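Local coordinates for protein deoxyuridine 5'-triphosphate nucleotidohydrolase (Entamoeba histolytica, PDB 3LQW) that probably hydrolyses dUTP to dUMP and diphosphate in a magnesium-dependent reaction, supplying the precursor of thymidine nucleotides and keeping uracil out of DNA, at residues A[50-54]-A[66-70]. Sequence-based numbering, arbitrary orientation.
Sequences LYSNT and VSTGV
Ser52 and Val66 meet side by side: the serine hydroxyl lies against one valine methyl, Ser52 OG to Val66 CG1 3.2 Å, with the serine CB just behind it. The torsion of Ser52 carries OG away from its backbone N (chi1 -178°), and from there the hydroxyl donates to Thr54 O at 2.7 Å, in the carbonyl plane and on a lone pair, tying the chain into a tight bend as it leaves strand 47-51. One backbone bond joins the segments, Asn53 N to Ser67 O at 2.9 Å; it is nearly straight at the hydrogen (174°), the donor tilted slightly from the carbonyl plane. The segments run almost at right angles, where the end of strand 47-51, in one antiparallel sheet of the all-beta dUTPase fold, passes strand 63-73, in another, which turns a corner at Gly69. At that corner Thr68 faces Tyr51 with its CA, which makes a CA-H...O contact to Tyr51 O (3.3 Å), while its CG2 methyl lies 3.8 Å from the same Tyr51 O and more loosely faces Leu50 CB. The Thr68 hydroxyl, placed between its backbone N and carbonyl carbon (chi1 66°), accepts from Val70 N in an ST turn and also bonds to Ile109 O. Asn53 CB comes near Ser67 O (3.7 Å) and lies over Thr68 O at 3.8 Å. The ring of Tyr51 leads off the other way, its OH hydrogen-bonded to Thr39 OG1.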
ATOM      1  N   LEU A  50     -14.348   3.289   5.608  1.00 10.68           N
ATOM      2  CA  LEU A  50     -15.261   3.000   4.520  1.00 10.54           C
ATOM      3  C   LEU A  50     -16.222   1.899   4.962  1.00 11.22           C
ATOM      4  O   LEU A  50     -15.804   0.899   5.556  1.00 12.04           O
ATOM      5  CB  LEU A  50     -14.519   2.526   3.268  1.00 11.05           C
ATOM      6  CG  LEU A  50     -13.575   3.540   2.636  1.00 10.82           C
ATOM      7  CD1 LEU A  50     -12.754   2.870   1.533  1.00 12.27           C
ATOM      8  CD2 LEU A  50     -14.296   4.766   2.144  1.00 12.55           C
ATOM      9  N   TYR A  51     -17.505   2.084   4.677  1.00 11.82           N
ATOM     10  CA  TYR A  51     -18.566   1.182   5.125  1.00 11.74           C
ATOM     11  C   TYR A  51     -19.163   0.439   3.944  1.00 12.23           C
ATOM     12  O   TYR A  51     -19.376   1.016   2.893  1.00 14.50           O
ATOM     13  CB  TYR A  51     -19.696   2.006   5.802  1.00 12.60           C
ATOM     14  CG  TYR A  51     -19.252   2.762   7.037  1.00 13.10           C
ATOM     15  CD1 TYR A  51     -18.653   3.998   6.929  1.00 14.19           C
ATOM     16  CD2 TYR A  51     -19.474   2.264   8.299  1.00 13.87           C
ATOM     17  CE1 TYR A  51     -18.233   4.681   8.051  1.00 15.40           C
ATOM     18  CE2 TYR A  51     -19.094   2.945   9.444  1.00 15.53           C
ATOM     19  CZ  TYR A  51     -18.454   4.163   9.314  1.00 15.48           C
ATOM     20  OH  TYR A  51     -18.075   4.858  10.447  1.00 17.22           O
ATOM     21  N   SER A  52     -19.460  -0.845   4.129  1.00 12.23           N
ATOM     22  CA  SER A  52     -20.177  -1.604   3.128  1.00 12.66           C
ATOM     23  C   SER A  52     -21.638  -1.157   3.004  1.00 13.98           C
ATOM     24  O   SER A  52     -22.294  -1.026   4.029  1.00 15.94           O
ATOM     25  CB  SER A  52     -20.149  -3.102   3.457  1.00 13.35           C
ATOM     26  OG  SER A  52     -20.819  -3.801   2.451  1.00 14.57           O
ATOM     27  N   ASN A  53     -22.113  -1.037   1.768  1.00 14.27           N
ATOM     28  CA  ASN A  53     -23.547  -0.773   1.553  1.00 16.22           C
ATOM     29  C   ASN A  53     -24.346  -2.039   1.366  1.00 16.73           C
ATOM     30  O   ASN A  53     -25.553  -1.944   1.148  1.00 18.38           O
ATOM     31  CB  ASN A  53     -23.747   0.188   0.379  1.00 17.32           C
ATOM     32  CG  ASN A  53     -25.156   0.704   0.277  1.00 20.67           C
ATOM     33  OD1 ASN A  53     -25.692   1.313   1.222  1.00 26.79           O
ATOM     34  ND2 ASN A  53     -25.746   0.485  -0.872  1.00 23.10           N
ATOM     35  N   THR A  54     -23.732  -3.222   1.462  1.00 17.01           N
ATOM     36  CA  THR A  54     -24.432  -4.494   1.240  1.00 17.04           C
ATOM     37  C   THR A  54     -23.916  -5.592   2.183  1.00 16.64           C
ATOM     38  O   THR A  54     -22.817  -5.536   2.722  1.00 15.30           O
ATOM     39  CB  THR A  54     -24.275  -4.992  -0.210  1.00 19.14           C
ATOM     40  OG1 THR A  54     -22.958  -5.528  -0.408  1.00 21.17           O
ATOM     41  CG2 THR A  54     -24.556  -3.921  -1.264  1.00 23.07           C
ATOM     42  N   VAL A  66     -16.635  -5.066  -2.954  1.00 11.47           N
ATOM     43  CA  VAL A  66     -17.623  -4.495  -2.019  1.00 12.91           C
ATOM     44  C   VAL A  66     -17.957  -3.034  -2.383  1.00 13.73           C
ATOM     45  O   VAL A  66     -17.079  -2.205  -2.526  1.00 15.32           O
ATOM     46  CB  VAL A  66     -17.145  -4.559  -0.546  1.00 14.30           C
ATOM     47  CG1 VAL A  66     -18.310  -4.103   0.414  1.00 17.90           C
ATOM     48  CG2 VAL A  66     -16.677  -5.971  -0.176  1.00 15.05           C
ATOM     49  N   SER A  67     -19.249  -2.772  -2.509  1.00 14.07           N
ATOM     50  CA  SER A  67     -19.737  -1.419  -2.811  0.70 14.69           C
ATOM     51  C   SER A  67     -19.917  -0.617  -1.515  1.00 14.31           C
ATOM     52  O   SER A  67     -20.431  -1.109  -0.537  1.00 15.76           O
ATOM     53  CB  SER A  67     -21.042  -1.511  -3.590  0.70 15.97           C
ATOM     54  OG  SER A  67     -20.860  -2.057  -4.893  0.70 19.50           O
ATOM     55  N   THR A  68     -19.427   0.629  -1.538  1.00 14.22           N
ATOM     56  CA  THR A  68     -19.572   1.537  -0.391  1.00 14.72           C
ATOM     57  C   THR A  68     -20.819   2.435  -0.501  1.00 15.12           C
ATOM     58  O   THR A  68     -21.248   2.994   0.525  1.00 17.90           O
ATOM     59  CB  THR A  68     -18.383   2.453  -0.264  1.00 14.93           C
ATOM     60  OG1 THR A  68     -18.312   3.345  -1.389  1.00 14.68           O
ATOM     61  CG2 THR A  68     -17.092   1.690  -0.087  1.00 16.28           C
ATOM     62  N   GLY A  69     -21.365   2.590  -1.693  1.00 14.56           N
ATOM     63  CA  GLY A  69     -22.493   3.491  -1.852  1.00 14.22           C
ATOM     64  C   GLY A  69     -22.152   4.956  -1.950  1.00 13.36           C
ATOM     65  O   GLY A  69     -23.088   5.762  -1.993  1.00 15.21           O
ATOM     66  N   VAL A  70     -20.873   5.333  -2.001  1.00 12.73           N
ATOM     67  CA  VAL A  70     -20.459   6.729  -2.139  1.00 12.37           C
ATOM     68  C   VAL A  70     -19.480   6.941  -3.274  1.00 12.42           C
ATOM     69  O   VAL A  70     -18.737   6.012  -3.635  1.00 12.87           O
ATOM     70  CB  VAL A  70     -19.873   7.295  -0.812  1.00 12.97           C
ATOM     71  CG1 VAL A  70     -20.860   7.070   0.335  1.00 14.20           C
ATOM     72  CG2 VAL A  70     -18.505   6.716  -0.471  1.00 13.40           C
TER